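Local coordinates for minor structural protein 5 (Lactococcus phage Tuc2009, PDB 5E7T), which is a minor structural protein of a lactococcal phage, probably part of its host-adhesion baseplate, with an accessory domain related to carbohydrate-binding beta-sandwiches, at residues B[27-32]-B[179-184]; B[205-210]-B[227-232]; B[256-261]-B[279-284]; B[112-117]-B[155-160]. One frame throughout, in Å; residues are numbered along the deposited sequence.

Interaction 1: B[27-32]-B[179-184]; sequences NLNLLV and NPKQEL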
loop_
_atom_site.group_PDB
_atom_site.type_symbol
_atom_site.label_atom_id
_atom_site.label_comp_id
_atom_site.label_asym_id
_atom_site.label_seq_id
_atom_site.Cartn_x
_atom_site.Cartn_y
_atom_site.Cartn_z
ATOM N N ASN B 27 39.787 -39.732 -0.316
ATOM C CA ASN B 27 39.320 -38.734 0.628
ATOM C C ASN B 27 39.152 -37.412 -0.121
ATOM O O ASN B 27 39.889 -37.145 -1.074
ATOM C CB ASN B 27 40.345 -38.544 1.734
ATOM C CG ASN B 27 40.352 -39.605 2.775
ATOM O OD1 ASN B 27 39.313 -40.030 3.269
ATOM N ND2 ASN B 27 41.540 -39.983 3.201
ATOM N N LEU B 28 38.199 -36.576 0.328
ATOM C CA LEU B 28 37.941 -35.255 -0.257
ATOM C C LEU B 28 39.078 -34.264 0.048
ATOM O O LEU B 28 39.732 -34.354 1.085
ATOM C CB LEU B 28 36.601 -34.682 0.236
ATOM C CG LEU B 28 35.341 -35.192 -0.434
ATOM C CD1 LEU B 28 34.123 -34.801 0.365
ATOM C CD2 LEU B 28 35.230 -34.701 -1.880
ATOM N N ASN B 29 39.285 -33.318 -0.863
ATOM C CA ASN B 29 40.306 -32.301 -0.776
ATOM C C ASN B 29 39.805 -31.201 0.090
ATOM O O ASN B 29 38.611 -30.850 0.063
ATOM C CB ASN B 29 40.579 -31.733 -2.176
ATOM C CG ASN B 29 41.950 -31.144 -2.404
ATOM O OD1 ASN B 29 42.593 -30.609 -1.496
ATOM N ND2 ASN B 29 42.438 -31.254 -3.628
ATOM N N LEU B 30 40.741 -30.598 0.826
ATOM C CA LEU B 30 40.479 -29.427 1.665
ATOM C C LEU B 30 40.941 -28.154 0.945
ATOM O O LEU B 30 40.637 -27.068 1.399
ATOM C CB LEU B 30 41.119 -29.590 3.047
ATOM C CG LEU B 30 40.416 -30.587 3.948
ATOM C CD1 LEU B 30 41.323 -31.058 5.041
ATOM C CD2 LEU B 30 39.187 -29.996 4.522
ATOM N N LEU B 31 41.629 -28.292 -0.208
ATOM C CA LEU B 31 42.064 -27.148 -1.028
ATOM C C LEU B 31 40.951 -26.689 -2.001
ATOM O O LEU B 31 40.056 -27.464 -2.301
ATOM C CB LEU B 31 43.379 -27.429 -1.789
ATOM C CG LEU B 31 44.561 -27.930 -0.983
ATOM C CD1 LEU B 31 45.765 -28.013 -1.835
ATOM C CD2 LEU B 31 44.859 -27.041 0.164
ATOM N N VAL B 32 41.020 -25.445 -2.479
ATOM C CA VAL B 32 40.033 -24.797 -3.354
ATOM C C VAL B 32 40.629 -24.558 -4.758
ATOM O O VAL B 32 41.700 -23.944 -4.870
ATOM C CB VAL B 32 39.582 -23.445 -2.728
ATOM C CG1 VAL B 32 38.620 -22.716 -3.645
ATOM C CG2 VAL B 32 38.960 -23.629 -1.353
ATOM N N ASN B 179 47.247 -30.673 -9.534
ATOM C CA ASN B 179 46.428 -31.376 -8.555
ATOM C C ASN B 179 46.923 -31.272 -7.083
ATOM O O ASN B 179 47.104 -32.309 -6.417
ATOM C CB ASN B 179 46.242 -32.821 -8.961
ATOM C CG ASN B 179 45.732 -33.086 -10.353
ATOM O OD1 ASN B 179 46.117 -34.092 -10.962
ATOM N ND2 ASN B 179 44.826 -32.248 -10.873
ATOM N N PRO B 180 47.112 -30.042 -6.528
ATOM C CA PRO B 180 47.489 -29.950 -5.108
ATOM C C PRO B 180 46.361 -30.500 -4.231
ATOM O O PRO B 180 45.185 -30.358 -4.570
ATOM C CB PRO B 180 47.716 -28.452 -4.903
ATOM C CG PRO B 180 46.847 -27.795 -5.903
ATOM C CD PRO B 180 46.894 -28.698 -7.111
ATOM N N LYS B 181 46.715 -31.177 -3.146
ATOM C CA LYS B 181 45.745 -31.792 -2.256
ATOM C C LYS B 181 46.209 -31.757 -0.848
ATOM O O LYS B 181 47.393 -31.959 -0.554
ATOM C CB LYS B 181 45.482 -33.262 -2.647
ATOM C CG LYS B 181 44.170 -33.842 -2.084
ATOM C CD LYS B 181 44.075 -35.338 -2.227
ATOM C CE LYS B 181 42.719 -35.834 -1.806
ATOM N NZ LYS B 181 42.687 -37.311 -1.640
ATOM N N GLN B 182 45.245 -31.536 0.039
ATOM C CA GLN B 182 45.395 -31.594 1.483
ATOM C C GLN B 182 44.165 -32.349 1.951
ATOM O O GLN B 182 43.038 -32.032 1.536
ATOM C CB GLN B 182 45.465 -30.203 2.121
ATOM C CG GLN B 182 45.375 -30.311 3.633
ATOM C CD GLN B 182 45.292 -29.012 4.343
ATOM O OE1 GLN B 182 46.255 -28.600 4.972
ATOM N NE2 GLN B 182 44.122 -28.380 4.330
ATOM N N GLU B 183 44.378 -33.363 2.783
ATOM C CA GLU B 183 43.284 -34.181 3.303
ATOM C C GLU B 183 43.536 -34.550 4.748
ATOM O O GLU B 183 44.678 -34.597 5.186
ATOM C CB GLU B 183 43.129 -35.452 2.468
ATOM C CG GLU B 183 44.284 -36.426 2.604
ATOM C CD GLU B 183 44.427 -37.290 1.376
ATOM O OE1 GLU B 183 43.738 -38.332 1.319
ATOM O OE2 GLU B 183 45.216 -36.922 0.472
ATOM N N LEU B 184 42.479 -34.857 5.470
ATOM C CA LEU B 184 42.581 -35.278 6.847
ATOM C C LEU B 184 43.069 -36.727 6.820
ATOM O O LEU B 184 42.567 -37.533 6.037
ATOM C CB LEU B 184 41.183 -35.150 7.486
ATOM C CG LEU B 184 41.009 -35.708 8.891
ATOM C CD1 LEU B 184 41.765 -34.880 9.922
ATOM C CD2 LEU B 184 39.539 -35.894 9.202
HETATM O O HOH W 1 39.952 -35.013 4.050
#
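Residues 27-31 run at 124° to the end of strand 180-184, and one backbone bond joins the two, from Leu-30 N to Gln-182 O at 2.8 Å. Beside it the amide of Asn-29 does most of the work. Its CG is anti to the backbone N (chi1 -154°), and the amide beyond it meets the strand. There ND2 donates in its own amide plane to a lone pair of Pro-180 O, 3.0 Å away, and it also bonds Met-192 O. OD1 accepts from Gln-182 N at 3.2 Å and from Leu-31 N at 2.8 Å, the two donors coming from opposite faces of the amide plane. Four bonds therefore hold this buried group and fix its rotation. Lys-181 lays CG against the amide and runs on extended until NZ donates to Asn-27 O at 2.9 Å. The same NZ bonds Pro-190 O and makes a longer salt bridge to Glu-183, whose carboxylate probably offsets part of the ammonium charge. Thr-189 OG1 bonds Glu-183 OE1, which also takes a weak bond from Asn-27 ND2, the amide and carboxylate planes standing 87° apart. On the apolar side Leu-31 CD1 rests on Pro-180 CB at 3.7 Å, while CD2 touches Gln-182 CB. A water links Leu-28 O to Leu-184 N, a mediated link beside the one direct backbone bond. The bond from Leu-31 N back to Asn-29 OD1 makes an Asx turn, whose asparagine also ties the loop to a strand of the five-stranded antiparallel sheet through Pro-180 O and Gln-182 N.

Interaction 2: B[205-210]-B[227-232]; sequences KFVGTY and DEMKYR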
loop_
_atom_site.group_PDB
_atom_site.type_symbol
_atom_site.label_atom_id
_atom_site.label_comp_id
_atom_site.label_asym_id
_atom_site.label_seq_id
_atom_site.Cartn_x
_atom_site.Cartn_y
_atom_site.Cartn_z
ATOM N N LYS B 205 34.409 -45.893 -10.024
ATOM C CA LYS B 205 33.288 -46.568 -10.695
ATOM C C LYS B 205 33.236 -48.081 -10.487
ATOM O O LYS B 205 32.140 -48.664 -10.536
ATOM C CB LYS B 205 33.279 -46.248 -12.203
ATOM C CG LYS B 205 32.566 -44.943 -12.525
ATOM C CD LYS B 205 33.025 -44.310 -13.837
ATOM C CE LYS B 205 32.709 -42.824 -13.894
ATOM N NZ LYS B 205 33.741 -42.006 -13.201
ATOM N N PHE B 206 34.416 -48.714 -10.270
ATOM C CA PHE B 206 34.576 -50.167 -10.105
ATOM C C PHE B 206 35.188 -50.582 -8.764
ATOM O O PHE B 206 36.063 -49.893 -8.244
ATOM C CB PHE B 206 35.375 -50.769 -11.282
ATOM C CG PHE B 206 34.797 -50.438 -12.640
ATOM C CD1 PHE B 206 35.110 -49.239 -13.277
ATOM C CD2 PHE B 206 33.905 -51.301 -13.265
ATOM C CE1 PHE B 206 34.530 -48.905 -14.507
ATOM C CE2 PHE B 206 33.329 -50.969 -14.497
ATOM C CZ PHE B 206 33.644 -49.773 -15.108
ATOM N N VAL B 207 34.721 -51.716 -8.217
ATOM C CA VAL B 207 35.222 -52.313 -6.979
ATOM C C VAL B 207 35.841 -53.699 -7.260
ATOM O O VAL B 207 35.303 -54.489 -8.038
ATOM C CB VAL B 207 34.171 -52.320 -5.841
ATOM C CG1 VAL B 207 33.003 -53.244 -6.142
ATOM C CG2 VAL B 207 34.799 -52.657 -4.499
ATOM N N GLY B 208 36.980 -53.953 -6.643
ATOM C CA GLY B 208 37.714 -55.199 -6.769
ATOM C C GLY B 208 37.834 -55.904 -5.441
ATOM O O GLY B 208 38.141 -55.267 -4.431
ATOM N N THR B 209 37.568 -57.219 -5.430
ATOM C CA THR B 209 37.641 -58.036 -4.223
ATOM C C THR B 209 38.288 -59.382 -4.430
ATOM O O THR B 209 38.195 -59.978 -5.504
ATOM C CB THR B 209 36.280 -58.203 -3.549
ATOM O OG1 THR B 209 35.260 -58.262 -4.541
ATOM C CG2 THR B 209 35.991 -57.108 -2.548
ATOM N N TYR B 210 38.967 -59.836 -3.372
ATOM C CA TYR B 210 39.625 -61.128 -3.212
ATOM C C TYR B 210 39.705 -61.433 -1.709
ATOM O O TYR B 210 39.616 -60.506 -0.893
ATOM C CB TYR B 210 40.957 -61.237 -3.986
ATOM C CG TYR B 210 42.195 -60.748 -3.275
ATOM C CD1 TYR B 210 42.919 -61.589 -2.439
ATOM C CD2 TYR B 210 42.717 -59.490 -3.536
ATOM C CE1 TYR B 210 44.093 -61.164 -1.824
ATOM C CE2 TYR B 210 43.887 -59.048 -2.919
ATOM C CZ TYR B 210 44.572 -59.889 -2.059
ATOM O OH TYR B 210 45.728 -59.472 -1.438
ATOM N N ASP B 227 34.067 -55.471 -10.431
ATOM C CA ASP B 227 32.653 -55.261 -10.741
ATOM C C ASP B 227 32.330 -53.774 -10.808
ATOM O O ASP B 227 32.953 -52.989 -10.092
ATOM C CB ASP B 227 31.775 -55.878 -9.638
ATOM C CG ASP B 227 31.713 -57.390 -9.562
ATOM O OD1 ASP B 227 31.816 -58.046 -10.625
ATOM O OD2 ASP B 227 31.444 -57.913 -8.457
ATOM N N GLU B 228 31.311 -53.392 -11.612
ATOM C CA GLU B 228 30.852 -52.005 -11.703
ATOM C C GLU B 228 30.000 -51.754 -10.475
ATOM O O GLU B 228 29.029 -52.494 -10.260
ATOM C CB GLU B 228 30.028 -51.752 -12.980
ATOM C CG GLU B 228 29.978 -50.281 -13.376
ATOM C CD GLU B 228 28.960 -49.833 -14.412
ATOM O OE1 GLU B 228 28.509 -50.671 -15.231
ATOM O OE2 GLU B 228 28.632 -48.623 -14.415
ATOM N N MET B 229 30.364 -50.745 -9.650
ATOM C CA MET B 229 29.591 -50.493 -8.441
ATOM C C MET B 229 28.198 -49.987 -8.757
ATOM O O MET B 229 28.039 -49.116 -9.621
ATOM C CB MET B 229 30.294 -49.541 -7.486
ATOM C CG MET B 229 31.707 -49.906 -7.186
ATOM S SD MET B 229 32.298 -49.148 -5.663
ATOM C CE MET B 229 31.911 -47.338 -5.990
ATOM N N LYS B 230 27.201 -50.551 -8.056
ATOM C CA LYS B 230 25.777 -50.228 -8.139
ATOM C C LYS B 230 25.356 -49.413 -6.898
ATOM O O LYS B 230 24.258 -48.853 -6.901
ATOM C CB LYS B 230 24.951 -51.535 -8.251
ATOM C CG LYS B 230 23.506 -51.394 -8.762
ATOM C CD LYS B 230 22.717 -52.732 -8.643
ATOM C CE LYS B 230 21.224 -52.608 -8.919
ATOM N NZ LYS B 230 20.478 -53.873 -8.641
ATOM N N TYR B 231 26.208 -49.339 -5.832
ATOM C CA TYR B 231 25.869 -48.582 -4.609
ATOM C C TYR B 231 27.038 -47.791 -4.019
ATOM O O TYR B 231 28.183 -48.183 -4.185
ATOM C CB TYR B 231 25.228 -49.484 -3.521
ATOM C CG TYR B 231 24.068 -50.319 -4.016
ATOM C CD1 TYR B 231 22.779 -49.793 -4.073
ATOM C CD2 TYR B 231 24.267 -51.611 -4.488
ATOM C CE1 TYR B 231 21.716 -50.544 -4.570
ATOM C CE2 TYR B 231 23.217 -52.360 -5.009
ATOM C CZ TYR B 231 21.941 -51.823 -5.053
ATOM O OH TYR B 231 20.908 -52.577 -5.565
ATOM N N ARG B 232 26.739 -46.671 -3.324
ATOM C CA ARG B 232 27.743 -45.817 -2.681
ATOM C C ARG B 232 27.394 -45.693 -1.229
ATOM O O ARG B 232 26.268 -45.315 -0.908
ATOM C CB ARG B 232 27.847 -44.431 -3.338
ATOM C CG ARG B 232 29.279 -43.962 -3.342
ATOM C CD ARG B 232 29.516 -42.504 -3.685
ATOM N NE ARG B 232 29.197 -42.080 -5.061
ATOM C CZ ARG B 232 29.716 -42.572 -6.183
ATOM N NH1 ARG B 232 30.502 -43.642 -6.151
ATOM N NH2 ARG B 232 29.402 -42.039 -7.350
HETATM O O HOH W 2 33.654 -57.470 -6.925
#
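Phe-206 lies against Glu-228 where strands 206-210 and 225-228 pair antiparallel, and its side chain crosses that of Glu-228 obliquely. CB sits 3.5 Å from Asp-227 O. CG is placed anti to the carbonyl carbon (chi1 -54°) and stays near that same oxygen. Further out, CD2 comes within 3.5 Å of Glu-228 CA, and CE2 touches CG of Glu-228 at 3.6 Å and its CB only slightly farther off. CZ still grazes Glu-228 CG, so it is CB and CG of the glutamate, its aliphatic stem, that meet CD2, CE2 and CZ of the ring.

Val-207 and Asp-227 form the hydrogen-bonded pair: Val-207 N donates to Asp-227 O and Asp-227 N returns a bond to Val-207 O, each 2.9 Å long. A third bond, Met-229 N to Lys-205 O, is also 2.9 Å and carries the pairing one step past the regular strand. The side chain of Met-229 crosses that of Val-207 at about a right angle, with SD 3.7 Å from Val-207 CB and CG close to Val-207 CG1. A water joins Thr-209 OG1 to Asp-227 OD2, weakly on the aspartate side.

Strand 206-210 is the middle one of a three-stranded antiparallel sheet. Strand 8-12 lies on its other flank, where Lys-205 and Phe-206 both face Ala-12 in a classic beta bulge, and Tyr-11 of that strand packs on both Val-207 and Met-229. Beyond Met-229 the chain passes into strand 231-235 of a separate four-stranded sheet.

Interaction 3: B[256-261]-B[279-284]; sequences GTSYNV and AFKTTL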
loop_
_atom_site.group_PDB
_atom_site.type_symbol
_atom_site.label_atom_id
_atom_site.label_comp_id
_atom_site.label_asym_id
_atom_site.label_seq_id
_atom_site.Cartn_x
_atom_site.Cartn_y
_atom_site.Cartn_z
ATOM N N GLY B 256 33.522 -48.046 20.897
ATOM C CA GLY B 256 32.530 -47.291 21.650
ATOM C C GLY B 256 32.100 -45.957 21.074
ATOM O O GLY B 256 31.791 -45.042 21.844
ATOM N N THR B 257 32.085 -45.816 19.727
ATOM C CA THR B 257 31.624 -44.569 19.124
ATOM C C THR B 257 30.388 -44.782 18.257
ATOM O O THR B 257 30.271 -45.814 17.592
ATOM C CB THR B 257 32.705 -43.789 18.390
ATOM O OG1 THR B 257 32.549 -44.034 17.018
ATOM C CG2 THR B 257 34.127 -44.111 18.828
ATOM N N SER B 258 29.474 -43.781 18.256
ATOM C CA SER B 258 28.243 -43.779 17.470
ATOM C C SER B 258 28.603 -43.430 16.044
ATOM O O SER B 258 29.476 -42.589 15.822
ATOM C CB SER B 258 27.276 -42.718 17.993
ATOM O OG SER B 258 27.030 -42.807 19.388
ATOM N N TYR B 259 27.900 -44.028 15.078
ATOM C CA TYR B 259 28.097 -43.755 13.653
ATOM C C TYR B 259 26.751 -43.656 12.936
ATOM O O TYR B 259 25.753 -44.188 13.442
ATOM C CB TYR B 259 28.926 -44.882 13.011
ATOM C CG TYR B 259 30.399 -44.842 13.355
ATOM C CD1 TYR B 259 31.272 -44.019 12.656
ATOM C CD2 TYR B 259 30.928 -45.659 14.349
ATOM C CE1 TYR B 259 32.632 -43.983 12.957
ATOM C CE2 TYR B 259 32.289 -45.637 14.655
ATOM C CZ TYR B 259 33.135 -44.774 13.975
ATOM O OH TYR B 259 34.478 -44.680 14.281
ATOM N N ASN B 260 26.727 -42.990 11.752
ATOM C CA ASN B 260 25.553 -42.933 10.880
ATOM C C ASN B 260 25.979 -43.346 9.492
ATOM O O ASN B 260 27.000 -42.889 8.982
ATOM C CB ASN B 260 24.954 -41.568 10.753
ATOM C CG ASN B 260 24.434 -40.945 11.979
ATOM O OD1 ASN B 260 23.363 -41.309 12.484
ATOM N ND2 ASN B 260 25.075 -39.834 12.312
ATOM N N VAL B 261 25.166 -44.167 8.863
ATOM C CA VAL B 261 25.402 -44.683 7.527
ATOM C C VAL B 261 24.125 -44.524 6.722
ATOM O O VAL B 261 23.011 -44.674 7.237
ATOM C CB VAL B 261 25.992 -46.141 7.525
ATOM C CG1 VAL B 261 25.191 -47.079 8.409
ATOM C CG2 VAL B 261 26.147 -46.727 6.118
ATOM N N ALA B 279 21.557 -45.569 12.411
ATOM C CA ALA B 279 22.568 -45.365 13.437
ATOM C C ALA B 279 22.982 -46.644 14.190
ATOM O O ALA B 279 22.157 -47.514 14.517
ATOM C CB ALA B 279 22.103 -44.314 14.409
ATOM N N PHE B 280 24.286 -46.752 14.450
ATOM C CA PHE B 280 24.830 -47.857 15.203
ATOM C C PHE B 280 25.943 -47.338 16.053
ATOM O O PHE B 280 26.361 -46.199 15.862
ATOM C CB PHE B 280 25.300 -48.975 14.277
ATOM C CG PHE B 280 26.564 -48.720 13.499
ATOM C CD1 PHE B 280 26.530 -48.014 12.297
ATOM C CD2 PHE B 280 27.778 -49.249 13.923
ATOM C CE1 PHE B 280 27.694 -47.813 11.551
ATOM C CE2 PHE B 280 28.947 -49.036 13.184
ATOM C CZ PHE B 280 28.896 -48.333 11.995
ATOM N N LYS B 281 26.434 -48.172 16.979
ATOM C CA LYS B 281 27.529 -47.851 17.889
ATOM C C LYS B 281 28.433 -49.075 17.989
ATOM O O LYS B 281 27.954 -50.195 18.213
ATOM C CB LYS B 281 26.956 -47.492 19.274
ATOM C CG LYS B 281 27.849 -46.650 20.175
ATOM C CD LYS B 281 27.243 -46.577 21.582
ATOM C CE LYS B 281 27.384 -45.236 22.269
ATOM N NZ LYS B 281 28.791 -44.927 22.645
ATOM N N THR B 282 29.745 -48.863 17.808
ATOM C CA THR B 282 30.748 -49.927 17.931
ATOM C C THR B 282 30.782 -50.360 19.392
ATOM O O THR B 282 30.517 -49.547 20.286
ATOM C CB THR B 282 32.147 -49.456 17.468
ATOM O OG1 THR B 282 32.455 -48.185 18.037
ATOM C CG2 THR B 282 32.280 -49.392 15.972
ATOM N N THR B 283 31.088 -51.634 19.638
ATOM C CA THR B 283 31.156 -52.152 20.998
ATOM C C THR B 283 32.436 -51.676 21.683
ATOM O O THR B 283 33.336 -51.168 21.013
ATOM C CB THR B 283 30.950 -53.670 21.004
ATOM O OG1 THR B 283 31.822 -54.262 20.044
ATOM C CG2 THR B 283 29.513 -54.057 20.700
ATOM N N LEU B 284 32.496 -51.777 23.018
ATOM C CA LEU B 284 33.698 -51.388 23.755
ATOM C C LEU B 284 34.554 -52.625 24.051
ATOM O O LEU B 284 33.987 -53.666 24.393
ATOM C CB LEU B 284 33.349 -50.635 25.041
ATOM C CG LEU B 284 33.427 -49.124 24.921
ATOM C CD1 LEU B 284 32.445 -48.451 25.858
ATOM C CD2 LEU B 284 34.866 -48.614 25.114
#
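Phe-280 has CG between its backbone N and carbonyl carbon (chi1 73°), while Tyr-259 holds CG anti to the carbonyl carbon (chi1 -75°); strand pairing puts both side chains on one face of the sheet, and these torsions place the CG atoms from which the rings continue. Tyr-259 CB lies over the phenylalanine ring, 3.8 Å from its centroid and offset toward the rim, in a CH-pi contact. The rings themselves are near parallel, with planes 23° apart, but slid until they barely overlap. Val-261 CG1 adds to the packing at Phe-280 CE1.

Beneath them the two residues form a hydrogen-bonded antiparallel pair, Tyr-259 N to Phe-280 O at 2.8 Å and Phe-280 N to Tyr-259 O at 3.1 Å. Within this chain strand 278-281 is an outermost strand of a four-stranded antiparallel sheet, and a chain of Minor structural protein 4 packs Ala-122 on Phe-280 and Ile-124 on Val-261.

Past the strand, Thr-282 takes over. Its N donates to Thr-257 O, and its OG1 accepts from Thr-257 N at 2.9 Å; that hydroxyl also bonds Lys-254 O. On the face shared with Ser-258, Lys-281 bends its chain and NZ makes a weak bond to Gly-256 O. Gly-256 N donates to Thr-283 O from above the carbonyl plane, at 3.1 Å, and Leu-284 CG rests 3.9 Å from Gly-256 CA.

Interaction 4: B[112-117]-B[155-160]; sequences QRYTEN and VGTQAI. With SO4 (sulfate ion), chain G.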
loop_
_atom_site.group_PDB
_atom_site.type_symbol
_atom_site.label_atom_id
_atom_site.label_comp_id
_atom_site.label_asym_id
_atom_site.label_seq_id
_atom_site.Cartn_x
_atom_site.Cartn_y
_atom_site.Cartn_z
ATOM N N GLN B 112 51.121 -23.867 5.533
ATOM C CA GLN B 112 50.155 -23.194 6.402
ATOM C C GLN B 112 50.943 -23.105 7.702
ATOM O O GLN B 112 51.512 -24.119 8.136
ATOM C CB GLN B 112 48.902 -24.042 6.641
ATOM C CG GLN B 112 47.734 -23.708 5.755
ATOM C CD GLN B 112 46.528 -24.549 6.104
ATOM O OE1 GLN B 112 46.606 -25.782 6.186
ATOM N NE2 GLN B 112 45.361 -23.913 6.227
ATOM N N ARG B 113 51.034 -21.902 8.295
ATOM C CA ARG B 113 51.815 -21.691 9.517
ATOM C C ARG B 113 51.343 -20.502 10.325
ATOM O O ARG B 113 50.646 -19.642 9.794
ATOM C CB ARG B 113 53.300 -21.498 9.165
ATOM C CG ARG B 113 53.626 -20.170 8.490
ATOM C CD ARG B 113 55.093 -20.109 8.241
ATOM N NE ARG B 113 55.473 -18.845 7.633
ATOM C CZ ARG B 113 56.729 -18.457 7.448
ATOM N NH1 ARG B 113 57.733 -19.236 7.832
ATOM N NH2 ARG B 113 56.992 -17.286 6.886
ATOM N N TYR B 114 51.775 -20.436 11.606
ATOM C CA TYR B 114 51.494 -19.324 12.507
ATOM C C TYR B 114 52.408 -18.164 12.062
ATOM O O TYR B 114 53.417 -18.394 11.378
ATOM C CB TYR B 114 51.701 -19.712 13.998
ATOM C CG TYR B 114 50.640 -20.635 14.566
ATOM C CD1 TYR B 114 49.386 -20.150 14.933
ATOM C CD2 TYR B 114 50.885 -21.992 14.737
ATOM C CE1 TYR B 114 48.387 -21.005 15.406
ATOM C CE2 TYR B 114 49.900 -22.853 15.229
ATOM C CZ TYR B 114 48.646 -22.356 15.553
ATOM O OH TYR B 114 47.669 -23.209 16.023
ATOM N N THR B 115 52.032 -16.926 12.369
ATOM C CA THR B 115 52.840 -15.802 11.924
ATOM C C THR B 115 53.593 -15.184 13.098
ATOM O O THR B 115 54.191 -15.937 13.878
ATOM C CB THR B 115 52.020 -14.821 11.093
ATOM O OG1 THR B 115 50.943 -14.286 11.878
ATOM C CG2 THR B 115 51.516 -15.447 9.804
ATOM N N GLU B 116 53.586 -13.822 13.206
ATOM C CA GLU B 116 54.331 -13.031 14.183
ATOM C C GLU B 116 54.405 -13.659 15.531
ATOM O O GLU B 116 53.385 -14.060 16.107
ATOM C CB GLU B 116 53.839 -11.592 14.286
ATOM C CG GLU B 116 54.645 -10.639 13.431
ATOM C CD GLU B 116 54.405 -10.729 11.937
ATOM O OE1 GLU B 116 53.324 -11.212 11.517
ATOM O OE2 GLU B 116 55.301 -10.284 11.183
ATOM N N ASN B 117 55.663 -13.731 16.009
ATOM C CA ASN B 117 56.190 -14.345 17.223
ATOM C C ASN B 117 56.496 -15.831 16.975
ATOM O O ASN B 117 57.668 -16.220 16.989
ATOM C CB ASN B 117 55.305 -14.111 18.471
ATOM C CG ASN B 117 55.290 -12.672 18.988
ATOM O OD1 ASN B 117 56.315 -11.964 19.009
ATOM N ND2 ASN B 117 54.123 -12.217 19.455
ATOM N N VAL B 155 48.145 -14.694 18.063
ATOM C CA VAL B 155 49.020 -15.242 17.022
ATOM C C VAL B 155 48.183 -15.687 15.828
ATOM O O VAL B 155 47.335 -16.595 15.951
ATOM C CB VAL B 155 49.993 -16.341 17.523
ATOM C CG1 VAL B 155 50.961 -16.757 16.425
ATOM C CG2 VAL B 155 50.761 -15.875 18.750
ATOM N N GLY B 156 48.448 -15.029 14.695
ATOM C CA GLY B 156 47.768 -15.266 13.434
ATOM C C GLY B 156 48.360 -16.392 12.620
ATOM O O GLY B 156 49.314 -17.035 13.054
ATOM N N THR B 157 47.749 -16.673 11.446
ATOM C CA THR B 157 48.201 -17.686 10.498
ATOM C C THR B 157 48.316 -17.095 9.078
ATOM O O THR B 157 47.914 -15.942 8.833
ATOM C CB THR B 157 47.316 -18.943 10.524
ATOM O OG1 THR B 157 46.055 -18.656 9.920
ATOM C CG2 THR B 157 47.154 -19.552 11.920
ATOM N N GLN B 158 48.884 -17.910 8.154
ATOM C CA GLN B 158 49.080 -17.630 6.729
ATOM C C GLN B 158 49.320 -18.932 5.986
ATOM O O GLN B 158 49.691 -19.924 6.614
ATOM C CB GLN B 158 50.241 -16.654 6.488
ATOM C CG GLN B 158 51.638 -17.271 6.567
ATOM C CD GLN B 158 52.732 -16.298 6.202
ATOM O OE1 GLN B 158 52.495 -15.174 5.746
ATOM N NE2 GLN B 158 53.963 -16.720 6.374
ATOM N N ALA B 159 49.112 -18.927 4.652
ATOM C CA ALA B 159 49.359 -20.067 3.765
ATOM C C ALA B 159 50.140 -19.533 2.589
ATOM O O ALA B 159 49.632 -18.673 1.869
ATOM C CB ALA B 159 48.058 -20.671 3.291
ATOM N N ILE B 160 51.409 -19.970 2.433
ATOM C CA ILE B 160 52.247 -19.464 1.348
ATOM C C ILE B 160 53.057 -20.531 0.638
ATOM O O ILE B 160 53.383 -21.579 1.212
ATOM C CB ILE B 160 53.186 -18.311 1.823
ATOM C CG1 ILE B 160 54.111 -18.737 2.975
ATOM C CG2 ILE B 160 52.421 -17.058 2.162
ATOM C CD1 ILE B 160 55.237 -17.851 3.226
HETATM S S SO4 G . 60.717 -17.040 6.407
HETATM O O1 SO4 G . 61.344 -18.347 6.649
HETATM O O2 SO4 G . 59.725 -16.790 7.460
HETATM O O3 SO4 G . 61.710 -15.962 6.432
HETATM O O4 SO4 G . 60.083 -17.049 5.088
#
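Gly-156 O takes the 2.8 Å bond from Thr-115 N, which stands above the carbonyl plane, and the CA of Tyr-114 also comes close to this oxygen. The bond lies just past the paired ends of strands 104-114 and 157-166, inner neighbours in a four-stranded antiparallel sheet of the BppA domain. Within the sheet Arg-113 and Gln-158 form a hydrogen-bonded pair, Arg-113 N to Gln-158 O at 2.9 Å and Gln-158 N to Arg-113 O at 3.0 Å.

Both of these residues put CG between the backbone N and the carbonyl carbon (chi1 71° and 79°), and their chains then run side by side in the same direction. The guanidinium and amide end nearly coplanar, 4° apart. Thr-115 CG2 packs on Gln-158 CG at 3.7 Å. Tyr-114 and Thr-157 lie side by side, pointing the same way, with CD1 of the tyrosine ring 3.8 Å from Thr-157 CG2, and Ile-122 of strand 121-126 touches both. Val-155 CG1 meets Tyr-114 CB.

A sulfate ion, probably from the crystallisation liquor, sits at the guanidinium edge: its O2 accepts from Arg-113 NH2 at 2.8 Å and more weakly from NH1.

Interactions 1 and 4 touch through the side chains of Gln-182 and Gln-112, although their centres are 20 Å apart. Strands 157-166 and 171-184 follow each other in the chain, so the sheet of interaction 4 leads directly to the strand clasped in interaction 1. Strand 206-210 of interaction 2 comes next, its contact centred about 24 Å from that of interaction 1. Interactions 2 and 3 reach the same four-stranded sheet through neighbouring strands 231-235 and 258-265, with nearest atoms about 7 Å apart. Interaction 4, with the sulfate, is remote from both: its centre lies about 43 Å from that of interaction 2 and 37 Å from that of interaction 3.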